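Local coordinates for protein beta-1,4-galactanase (PDB 1HJS) that catalyses the hydrolysis of beta-1,4-galactosidic linkages in type I arabinogalactans, as a clan GH-A glycoside hydrolase of family 53, at residues S218-S224 with Y257-V263; A117-Q121 with I164-S170; E33-A37 with R68-L74; A154-H158 with V195-L201. All blocks are in the same frame, centred on the assembly; numbering follows the deposited sequence.

Contact 1: residues S218-S224 with Y257-V263; sequences SSSATLS and YSFPSDV
The carboxylate of Asp262 reaches from one loop to the start of a helix and takes two consecutive backbone N-H groups, one on each oxygen. Leu223 N donates to OD1 of Asp262 at 2.9 Å in an almost straight bond (170°), and Ser224 N donates to OD2 of Asp262 at 3.0 Å; both donors come from the syn side, slightly out of the carboxylate plane. A chi1 of 53° sets CG of Asp262 between its backbone N and carbonyl carbon, with the carboxylate facing these donors. Acidic groups suit this place because the first N-H groups of a helix lack partners in a preceding turn. Thr222 is the N-cap, its OG1 accepting from Ala225 N. An alanine in place of Asp262 would probably leave the N-H groups of Leu223 and Ser224 without this acceptor and the helix start less firmly tied to the loop. In the (beta/alpha)8 barrel, helix 223-237 follows strand 208-212, while 257-263 belongs to the loop after strand 240-245, a strand whose last residue is the probable nucleophile, Glu245. The middle of the contact is filled by Pro260, whose CB lies 3.8 Å from CG2 of Thr222 and whose CG comes within 3.0 Å of Ala221 O, a buried oxygen with no polar partner. Next to the helix, Leu223 CG meets CG1 of Val263 at 3.7 Å, and Val280 and Ile283 of helix 270-285 continue that apolar patch. Two waters join the backbones: one accepts from Ser218 N and donates to Ser258 O, the other accepts from Ser261 N and donates to Ser219 O.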
# COMPACT_ATOMS: atom_id res chain seq x y z
N SER A 218 12.17 9.89 9.57
CA SER A 218 13.61 10.05 9.38
C SER A 218 13.88 11.18 8.40
O SER A 218 13.23 11.29 7.36
CB SER A 218 14.22 8.76 8.82
OG SER A 218 15.54 8.98 8.35
N SER A 219 14.85 12.03 8.74
CA SER A 219 15.21 13.15 7.87
C SER A 219 15.91 12.66 6.61
O SER A 219 16.15 13.43 5.68
CB SER A 219 16.12 14.13 8.62
OG SER A 219 17.29 13.49 9.07
N SER A 220 16.25 11.37 6.58
CA SER A 220 16.93 10.80 5.41
C SER A 220 15.98 10.59 4.23
O SER A 220 16.43 10.37 3.11
CB SER A 220 17.57 9.46 5.79
OG SER A 220 18.61 9.64 6.75
N ALA A 221 14.68 10.67 4.49
CA ALA A 221 13.67 10.47 3.45
C ALA A 221 13.49 11.68 2.54
O ALA A 221 12.38 12.20 2.39
CB ALA A 221 12.33 10.10 4.09
N THR A 222 14.59 12.14 1.94
CA THR A 222 14.53 13.28 1.05
C THR A 222 13.94 12.87 -0.30
O THR A 222 13.96 11.70 -0.66
CB THR A 222 15.92 13.87 0.79
OG1 THR A 222 16.78 12.85 0.26
CG2 THR A 222 16.53 14.41 2.07
N LEU A 223 13.43 13.85 -1.03
CA LEU A 223 12.88 13.57 -2.35
C LEU A 223 14.04 13.17 -3.25
O LEU A 223 13.89 12.36 -4.17
CB LEU A 223 12.19 14.83 -2.90
CG LEU A 223 10.97 15.27 -2.10
CD1 LEU A 223 10.46 16.60 -2.63
CD2 LEU A 223 9.88 14.21 -2.20
N SER A 224 15.22 13.73 -2.97
CA SER A 224 16.41 13.41 -3.76
C SER A 224 16.77 11.93 -3.58
O SER A 224 17.08 11.24 -4.55
CB SER A 224 17.59 14.29 -3.33
OG SER A 224 17.91 14.08 -1.97
N TYR A 257 10.84 13.28 14.54
CA TYR A 257 12.05 13.37 13.73
C TYR A 257 12.04 14.65 12.92
O TYR A 257 10.98 15.20 12.61
CB TYR A 257 12.15 12.19 12.76
CG TYR A 257 12.14 10.83 13.42
CD1 TYR A 257 10.94 10.17 13.67
CD2 TYR A 257 13.33 10.21 13.81
CE1 TYR A 257 10.91 8.92 14.29
CE2 TYR A 257 13.31 8.96 14.43
CZ TYR A 257 12.11 8.33 14.67
OH TYR A 257 12.09 7.10 15.29
N SER A 258 13.22 15.14 12.57
CA SER A 258 13.33 16.34 11.76
C SER A 258 12.91 15.94 10.35
O SER A 258 13.16 14.82 9.92
CB SER A 258 14.78 16.84 11.75
OG SER A 258 15.25 17.07 13.07
N PHE A 259 12.25 16.85 9.64
CA PHE A 259 11.81 16.55 8.28
C PHE A 259 12.96 16.62 7.29
O PHE A 259 13.96 17.29 7.53
CB PHE A 259 10.70 17.53 7.87
CG PHE A 259 9.32 17.07 8.26
CD1 PHE A 259 9.02 16.77 9.59
CD2 PHE A 259 8.33 16.92 7.31
CE1 PHE A 259 7.75 16.32 9.96
CE2 PHE A 259 7.06 16.47 7.66
CZ PHE A 259 6.77 16.17 8.99
N PRO A 260 12.84 15.89 6.16
CA PRO A 260 13.90 15.89 5.14
C PRO A 260 14.18 17.30 4.66
O PRO A 260 13.26 18.12 4.53
CB PRO A 260 13.32 14.99 4.05
CG PRO A 260 12.46 14.04 4.82
CD PRO A 260 11.77 14.95 5.80
N SER A 261 15.45 17.59 4.38
CA SER A 261 15.85 18.92 3.94
C SER A 261 15.10 19.49 2.74
O SER A 261 14.78 20.68 2.74
CB SER A 261 17.36 18.93 3.65
OG SER A 261 17.69 18.05 2.60
N ASP A 262 14.82 18.67 1.72
CA ASP A 262 14.13 19.20 0.55
C ASP A 262 12.61 19.29 0.61
O ASP A 262 11.95 19.44 -0.42
CB ASP A 262 14.55 18.47 -0.74
CG ASP A 262 14.42 16.96 -0.63
OD1 ASP A 262 13.65 16.47 0.22
OD2 ASP A 262 15.09 16.27 -1.43
N VAL A 263 12.04 19.20 1.81
CA VAL A 263 10.59 19.32 1.99
C VAL A 263 10.30 20.25 3.18
O VAL A 263 9.14 20.49 3.53
CB VAL A 263 9.91 17.96 2.25
CG1 VAL A 263 10.09 17.05 1.04
CG2 VAL A 263 10.48 17.31 3.50
O HOH W 1 11.36 12.60 9.48
O HOH W 2 17.54 15.91 5.33

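Contact 2: residues A117-Q121 with I164-S170; sequences ANKLQ and IKDSSLS
Gln121, near the end of helix 102-122, stretches over residues 168-170, which follow helix 150-165; the two helices belong to the outer layer of the (beta/alpha)8 barrel. CB of Gln121 lies 3.4 Å from OG of Ser168 and also touches CD2 of Leu169. CG of Gln121, anti to the backbone N (chi1 171°), is pressed against the same Ser168 OG at 3.2 Å. A bend at chi2 then turns the amide along the loop, where OE1 of Gln121 accepts from Ser170 N at 3.0 Å, the donor standing well above the carbonyl plane; Gln126 NE2 also donates to this oxygen. NE2 of the same amide donates to a water that donates to Ser170 O, so a glutamine can serve both backbone polar groups of Ser170, the carbonyl through water. Beside it, Ala117 CB touches CD1 of Leu169 at 3.6 Å and CB of Ser167 at 3.4 Å, the latter tighter than usual van der Waals contact, where a bare methyl suits. Ser167 OG and Ser167 N both donate to Ile164 O, in the last turn of the preceding helix. Asn118 OD1 accepts twice from Ser168: the backbone N approaches nearly head-on to the C=O (175°), and OG, 3.0 Å from OD1, comes from above the carbonyl plane.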
# COMPACT_ATOMS: atom_id res chain seq x y z
N ALA A 117 -7.97 -15.36 -4.03
CA ALA A 117 -8.05 -14.90 -5.41
C ALA A 117 -9.32 -15.42 -6.09
O ALA A 117 -10.00 -14.68 -6.80
CB ALA A 117 -6.82 -15.34 -6.20
N ASN A 118 -9.62 -16.70 -5.89
CA ASN A 118 -10.81 -17.29 -6.50
C ASN A 118 -12.08 -16.67 -5.93
O ASN A 118 -13.05 -16.45 -6.66
CB ASN A 118 -10.83 -18.81 -6.28
CG ASN A 118 -9.78 -19.53 -7.09
OD1 ASN A 118 -9.36 -19.06 -8.15
ND2 ASN A 118 -9.35 -20.69 -6.61
N LYS A 119 -12.08 -16.39 -4.63
CA LYS A 119 -13.26 -15.79 -4.00
C LYS A 119 -13.47 -14.38 -4.52
O LYS A 119 -14.60 -13.94 -4.68
CB LYS A 119 -13.11 -15.79 -2.48
CG LYS A 119 -13.24 -17.18 -1.88
CD LYS A 119 -13.05 -17.19 -0.37
CE LYS A 119 -13.21 -18.60 0.20
NZ LYS A 119 -12.81 -18.67 1.63
N LEU A 120 -12.37 -13.68 -4.80
CA LEU A 120 -12.47 -12.33 -5.34
C LEU A 120 -13.07 -12.43 -6.74
O LEU A 120 -14.00 -11.69 -7.09
CB LEU A 120 -11.09 -11.68 -5.40
CG LEU A 120 -10.55 -11.20 -4.04
CD1 LEU A 120 -9.06 -10.90 -4.14
CD2 LEU A 120 -11.32 -9.96 -3.61
N GLN A 121 -12.53 -13.35 -7.54
CA GLN A 121 -13.02 -13.56 -8.90
C GLN A 121 -14.51 -13.88 -8.88
O GLN A 121 -15.29 -13.32 -9.66
CB GLN A 121 -12.24 -14.72 -9.55
CG GLN A 121 -12.78 -15.20 -10.89
CD GLN A 121 -12.81 -14.12 -11.96
OE1 GLN A 121 -11.98 -13.22 -11.97
NE2 GLN A 121 -13.77 -14.23 -12.87
N ILE A 164 -1.62 -16.78 -7.06
CA ILE A 164 -2.33 -15.79 -7.88
C ILE A 164 -2.40 -16.29 -9.32
O ILE A 164 -3.47 -16.31 -9.93
CB ILE A 164 -1.61 -14.42 -7.88
CG1 ILE A 164 -1.60 -13.83 -6.47
CG2 ILE A 164 -2.29 -13.47 -8.86
CD1 ILE A 164 -2.98 -13.57 -5.92
N LYS A 165 -1.25 -16.68 -9.85
CA LYS A 165 -1.15 -17.16 -11.23
C LYS A 165 -2.02 -18.39 -11.52
O LYS A 165 -2.51 -18.54 -12.65
CB LYS A 165 0.31 -17.47 -11.57
CG LYS A 165 1.20 -16.22 -11.61
CD LYS A 165 2.67 -16.59 -11.77
CE LYS A 165 3.56 -15.36 -11.72
NZ LYS A 165 3.35 -14.45 -12.89
N ASP A 166 -2.23 -19.25 -10.53
CA ASP A 166 -3.05 -20.44 -10.74
C ASP A 166 -4.53 -20.20 -10.44
O ASP A 166 -5.35 -21.10 -10.58
CB ASP A 166 -2.57 -21.60 -9.86
CG ASP A 166 -1.22 -22.15 -10.29
OD1 ASP A 166 -0.80 -21.89 -11.44
OD2 ASP A 166 -0.58 -22.86 -9.48
N SER A 167 -4.87 -18.98 -10.03
CA SER A 167 -6.25 -18.65 -9.70
C SER A 167 -7.10 -18.39 -10.93
O SER A 167 -6.60 -18.32 -12.05
CB SER A 167 -6.31 -17.42 -8.80
OG SER A 167 -6.05 -16.24 -9.54
N SER A 168 -8.40 -18.22 -10.71
CA SER A 168 -9.36 -17.97 -11.78
C SER A 168 -9.52 -16.48 -12.09
O SER A 168 -10.34 -16.11 -12.93
CB SER A 168 -10.72 -18.55 -11.41
OG SER A 168 -11.21 -17.94 -10.23
N LEU A 169 -8.74 -15.63 -11.42
CA LEU A 169 -8.83 -14.20 -11.66
C LEU A 169 -8.60 -13.90 -13.14
O LEU A 169 -7.58 -14.29 -13.71
CB LEU A 169 -7.78 -13.44 -10.83
CG LEU A 169 -8.10 -13.25 -9.34
CD1 LEU A 169 -6.88 -12.66 -8.63
CD2 LEU A 169 -9.30 -12.32 -9.19
N SER A 170 -9.56 -13.22 -13.76
CA SER A 170 -9.45 -12.88 -15.17
C SER A 170 -10.11 -11.53 -15.44
O SER A 170 -11.33 -11.39 -15.31
CB SER A 170 -10.11 -13.97 -16.02
OG SER A 170 -9.88 -13.74 -17.40
O HOH W 3 -13.56 -12.91 -15.53

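Contact 3: residues E33-A37 with R68-L74; sequences ENILA and RAKAAGL
The guanidinium of Arg68 receives Glu33 at its edge, side-on, with the carboxylate carbon in its plane. NH2 of Arg68 donates to the syn lone pair of Glu33 OE1 at 2.9 Å, and NE of Arg68 donates to OE2 of Glu33 at 3.0 Å. The two planes are 41° apart, so the pair is twisted: NE stays in its own guanidinium plane yet meets OE2 from above the carboxylate. Glu33 reaches this position with CG between its backbone N and carbonyl carbon (chi1 60°) and a bend at chi2. A water donates to both OE2 of Glu33 and Arg68 O. Beside the charged pair, Ala72 CB fits against CG of Glu33 at 3.7 Å, and Leu74 CD2 rests on Ala37 CB at 4.0 Å. The small methyls of Ala37 and Ala72 probably let helix 32-38 approach the end of helix 59-71 closely; the two are neighbours on the outside of the (beta/alpha)8 barrel. Gly73, with positive phi, ends the second helix in a Schellman motif, after which the Leu74 side chain touches Val44 of strand 43-48. NH2 of Arg68 also forms a salt bridge with Glu16 OE2. One arginine is thus shared by two carboxylates, and its positive charge probably helps keep the buried Glu33 ionised.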
# COMPACT_ATOMS: atom_id res chain seq x y z
N GLU A 33 -16.39 6.56 -1.87
CA GLU A 33 -15.87 6.12 -3.16
C GLU A 33 -16.20 7.10 -4.28
O GLU A 33 -15.39 7.31 -5.19
CB GLU A 33 -16.38 4.71 -3.52
CG GLU A 33 -17.90 4.59 -3.62
CD GLU A 33 -18.55 4.17 -2.31
OE1 GLU A 33 -18.10 4.64 -1.24
OE2 GLU A 33 -19.51 3.37 -2.35
N ASN A 34 -17.38 7.71 -4.22
CA ASN A 34 -17.78 8.66 -5.25
C ASN A 34 -17.02 9.98 -5.08
O ASN A 34 -16.70 10.65 -6.06
CB ASN A 34 -19.29 8.89 -5.20
CG ASN A 34 -20.07 7.61 -5.44
OD1 ASN A 34 -19.82 6.89 -6.41
ND2 ASN A 34 -21.01 7.33 -4.56
N ILE A 35 -16.75 10.35 -3.83
CA ILE A 35 -16.00 11.57 -3.56
C ILE A 35 -14.59 11.38 -4.12
O ILE A 35 -14.05 12.25 -4.79
CB ILE A 35 -15.92 11.84 -2.04
CG1 ILE A 35 -17.31 12.15 -1.49
CG2 ILE A 35 -14.97 13.01 -1.78
CD1 ILE A 35 -17.36 12.32 0.01
N LEU A 36 -14.00 10.22 -3.84
CA LEU A 36 -12.65 9.92 -4.32
C LEU A 36 -12.60 9.95 -5.85
O LEU A 36 -11.71 10.57 -6.43
CB LEU A 36 -12.19 8.55 -3.82
CG LEU A 36 -12.02 8.41 -2.30
CD1 LEU A 36 -11.75 6.95 -1.95
CD2 LEU A 36 -10.88 9.31 -1.82
N ALA A 37 -13.56 9.29 -6.48
CA ALA A 37 -13.61 9.25 -7.94
C ALA A 37 -13.75 10.66 -8.52
O ALA A 37 -13.11 10.99 -9.52
CB ALA A 37 -14.78 8.38 -8.40
N ARG A 68 -18.05 -1.84 -3.92
CA ARG A 68 -18.42 -0.44 -3.90
C ARG A 68 -17.46 0.37 -4.75
O ARG A 68 -17.86 1.28 -5.48
CB ARG A 68 -18.44 0.10 -2.46
CG ARG A 68 -19.66 -0.33 -1.66
CD ARG A 68 -19.53 0.06 -0.19
NE ARG A 68 -19.28 1.49 -0.01
CZ ARG A 68 -19.12 2.07 1.17
NH1 ARG A 68 -19.19 1.35 2.29
NH2 ARG A 68 -18.90 3.37 1.24
N ALA A 69 -16.17 0.03 -4.66
CA ALA A 69 -15.15 0.73 -5.44
C ALA A 69 -15.42 0.50 -6.92
O ALA A 69 -15.39 1.44 -7.73
CB ALA A 69 -13.75 0.22 -5.07
N LYS A 70 -15.67 -0.76 -7.27
CA LYS A 70 -15.96 -1.14 -8.64
C LYS A 70 -17.16 -0.35 -9.19
O LYS A 70 -17.14 0.12 -10.32
CB LYS A 70 -16.26 -2.65 -8.70
CG LYS A 70 -16.63 -3.17 -10.09
CD LYS A 70 -16.93 -4.66 -10.03
CE LYS A 70 -17.32 -5.21 -11.39
NZ LYS A 70 -17.73 -6.64 -11.31
N ALA A 71 -18.21 -0.21 -8.37
CA ALA A 71 -19.40 0.52 -8.78
C ALA A 71 -19.11 2.00 -9.00
O ALA A 71 -19.85 2.70 -9.69
CB ALA A 71 -20.50 0.34 -7.74
N ALA A 72 -18.04 2.49 -8.39
CA ALA A 72 -17.66 3.90 -8.55
C ALA A 72 -16.64 4.05 -9.68
O ALA A 72 -16.14 5.15 -9.92
CB ALA A 72 -17.09 4.43 -7.24
N GLY A 73 -16.35 2.95 -10.36
CA GLY A 73 -15.40 2.99 -11.46
C GLY A 73 -13.94 2.99 -11.03
O GLY A 73 -13.06 3.37 -11.80
N LEU A 74 -13.69 2.55 -9.80
CA LEU A 74 -12.34 2.52 -9.26
C LEU A 74 -11.70 1.14 -9.31
O LEU A 74 -12.36 0.14 -9.02
CB LEU A 74 -12.35 3.01 -7.81
CG LEU A 74 -12.92 4.40 -7.52
CD1 LEU A 74 -13.00 4.63 -6.01
CD2 LEU A 74 -12.04 5.45 -8.18
O HOH W 4 -20.15 2.29 -4.69

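Contact 4: residues A154-H158 with V195-L201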
# COMPACT_ATOMS: atom_id res chain seq x y z
N ALA A 154 12.22 -16.41 -0.41
CA ALA A 154 12.06 -16.59 -1.85
C ALA A 154 11.03 -17.68 -2.13
O ALA A 154 10.18 -17.54 -3.01
CB ALA A 154 13.40 -16.95 -2.49
N ARG A 155 11.11 -18.77 -1.37
CA ARG A 155 10.19 -19.88 -1.54
C ARG A 155 8.75 -19.48 -1.23
O ARG A 155 7.82 -19.82 -1.96
CB ARG A 155 10.62 -21.04 -0.63
CG ARG A 155 9.67 -22.22 -0.65
CD ARG A 155 10.36 -23.46 -1.17
NE ARG A 155 9.99 -24.64 -0.39
CZ ARG A 155 10.77 -25.22 0.51
NH1 ARG A 155 11.99 -24.76 0.74
NH2 ARG A 155 10.32 -26.27 1.19
N LEU A 156 8.57 -18.75 -0.13
CA LEU A 156 7.25 -18.30 0.26
C LEU A 156 6.66 -17.37 -0.79
O LEU A 156 5.50 -17.53 -1.20
CB LEU A 156 7.31 -17.60 1.63
CG LEU A 156 7.60 -18.50 2.83
CD1 LEU A 156 7.89 -17.65 4.06
CD2 LEU A 156 6.41 -19.43 3.08
N LEU A 157 7.44 -16.39 -1.24
CA LEU A 157 6.96 -15.44 -2.24
C LEU A 157 6.63 -16.14 -3.56
O LEU A 157 5.68 -15.77 -4.25
CB LEU A 157 7.99 -14.33 -2.45
CG LEU A 157 8.19 -13.42 -1.23
CD1 LEU A 157 9.26 -12.39 -1.51
CD2 LEU A 157 6.88 -12.74 -0.87
N HIS A 158 7.41 -17.17 -3.90
CA HIS A 158 7.16 -17.93 -5.13
C HIS A 158 5.79 -18.60 -5.02
O HIS A 158 5.01 -18.61 -5.97
CB HIS A 158 8.25 -18.99 -5.34
CG HIS A 158 8.06 -19.83 -6.56
ND1 HIS A 158 8.25 -19.34 -7.84
CD2 HIS A 158 7.69 -21.12 -6.71
CE1 HIS A 158 8.01 -20.29 -8.72
NE2 HIS A 158 7.66 -21.39 -8.06
N VAL A 195 17.13 -12.02 -2.16
CA VAL A 195 15.95 -12.83 -2.41
C VAL A 195 16.02 -13.47 -3.80
O VAL A 195 15.77 -14.67 -3.95
CB VAL A 195 14.67 -11.97 -2.31
CG1 VAL A 195 13.47 -12.75 -2.84
CG2 VAL A 195 14.43 -11.58 -0.86
N LEU A 196 16.39 -12.68 -4.80
CA LEU A 196 16.46 -13.17 -6.17
C LEU A 196 17.60 -14.15 -6.46
O LEU A 196 17.50 -14.96 -7.39
CB LEU A 196 16.53 -11.99 -7.15
CG LEU A 196 15.27 -11.12 -7.18
CD1 LEU A 196 15.49 -9.89 -8.04
CD2 LEU A 196 14.10 -11.94 -7.71
N LYS A 197 18.67 -14.07 -5.68
CA LYS A 197 19.81 -14.97 -5.91
C LYS A 197 19.50 -16.40 -5.48
O LYS A 197 20.26 -17.32 -5.78
CB LYS A 197 21.04 -14.45 -5.15
CG LYS A 197 20.90 -14.48 -3.65
CD LYS A 197 22.06 -13.76 -2.95
CE LYS A 197 23.37 -14.49 -3.12
NZ LYS A 197 24.47 -13.83 -2.34
N GLN A 198 18.38 -16.60 -4.79
CA GLN A 198 18.00 -17.93 -4.34
C GLN A 198 17.58 -18.84 -5.49
O GLN A 198 17.75 -20.05 -5.43
CB GLN A 198 16.86 -17.84 -3.32
CG GLN A 198 17.21 -17.04 -2.07
CD GLN A 198 18.51 -17.50 -1.44
OE1 GLN A 198 18.69 -18.68 -1.14
NE2 GLN A 198 19.43 -16.56 -1.22
N GLY A 199 17.02 -18.25 -6.55
CA GLY A 199 16.61 -19.04 -7.69
C GLY A 199 15.16 -19.48 -7.72
O GLY A 199 14.60 -19.68 -8.80
N THR A 200 14.54 -19.65 -6.56
CA THR A 200 13.14 -20.07 -6.50
C THR A 200 12.22 -18.97 -7.01
O THR A 200 11.45 -19.18 -7.94
CB THR A 200 12.74 -20.47 -5.07
OG1 THR A 200 13.07 -19.41 -4.17
CG2 THR A 200 13.46 -21.74 -4.65
N LEU A 201 12.30 -17.79 -6.40
CA LEU A 201 11.49 -16.67 -6.86
C LEU A 201 12.23 -16.07 -8.05
O LEU A 201 13.38 -15.66 -7.92
CB LEU A 201 11.34 -15.60 -5.78
CG LEU A 201 10.52 -14.37 -6.21
CD1 LEU A 201 9.06 -14.76 -6.36
CD2 LEU A 201 10.67 -13.26 -5.19
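Ala154 and Leu157, on the face of helix 150-165 turned to residues 195-201, pack against Val195 and Leu201 around the end of helix 185-196; both helices belong to the outer layer of the (beta/alpha)8 barrel. Apolar contacts dominate. CD2 of Leu201 lies 4.0 Å from CB of Leu157, while its CD1 lies against the backbone of His158, and CG1 of Val195 lies 4.2 Å from CB of Ala154. A methyl suits Ala154, which is hemmed in by Thr200 OG1, Val195 O and Gln198 CB. Gly199, which closes a type I turn from Leu196 and has positive phi with backbone angles that call for glycine, leads the chain back to Thr200 and Leu201. Polar atoms meet too, but no hydrogen bond joins the two segments. His158 has CG anti to its backbone N (chi1 179°), which carries the ring to Thr200; ND1 of His158 is 3.2 Å from Thr200 O at a poor angle, and its hydrogen bond goes to Asp205 OD2 instead. A leucine in place of His158 would probably leave Asp205 without that partner and lose the ring's contact with Trp162. Arg155 forms its salt bridge with Asp103, outside the contact. Closest of all the approaches is that of Thr200 OG1, 3.0 Å from Ala154 CB.

From the N terminus, contact 3 comes first: it joins helices 32-38 and 59-71 and closes a loop containing strand 43-48. Contact 2 follows, bringing the end of helix 102-122 to the end of helix 150-165 around strand 129-132 and the probable proton donor Glu135. Before it closes, contact 4 opens on the same helix 150-165 and runs past strand 174-179 to residues 195-201, so these two cross and chain three successive outer helices together. Contact 1 stands in series after them, enclosing the rest of helix 223-237 and strand 240-245, with the probable nucleophile Glu245; its centre lies about 40 Å from that of contact 2, across the barrel.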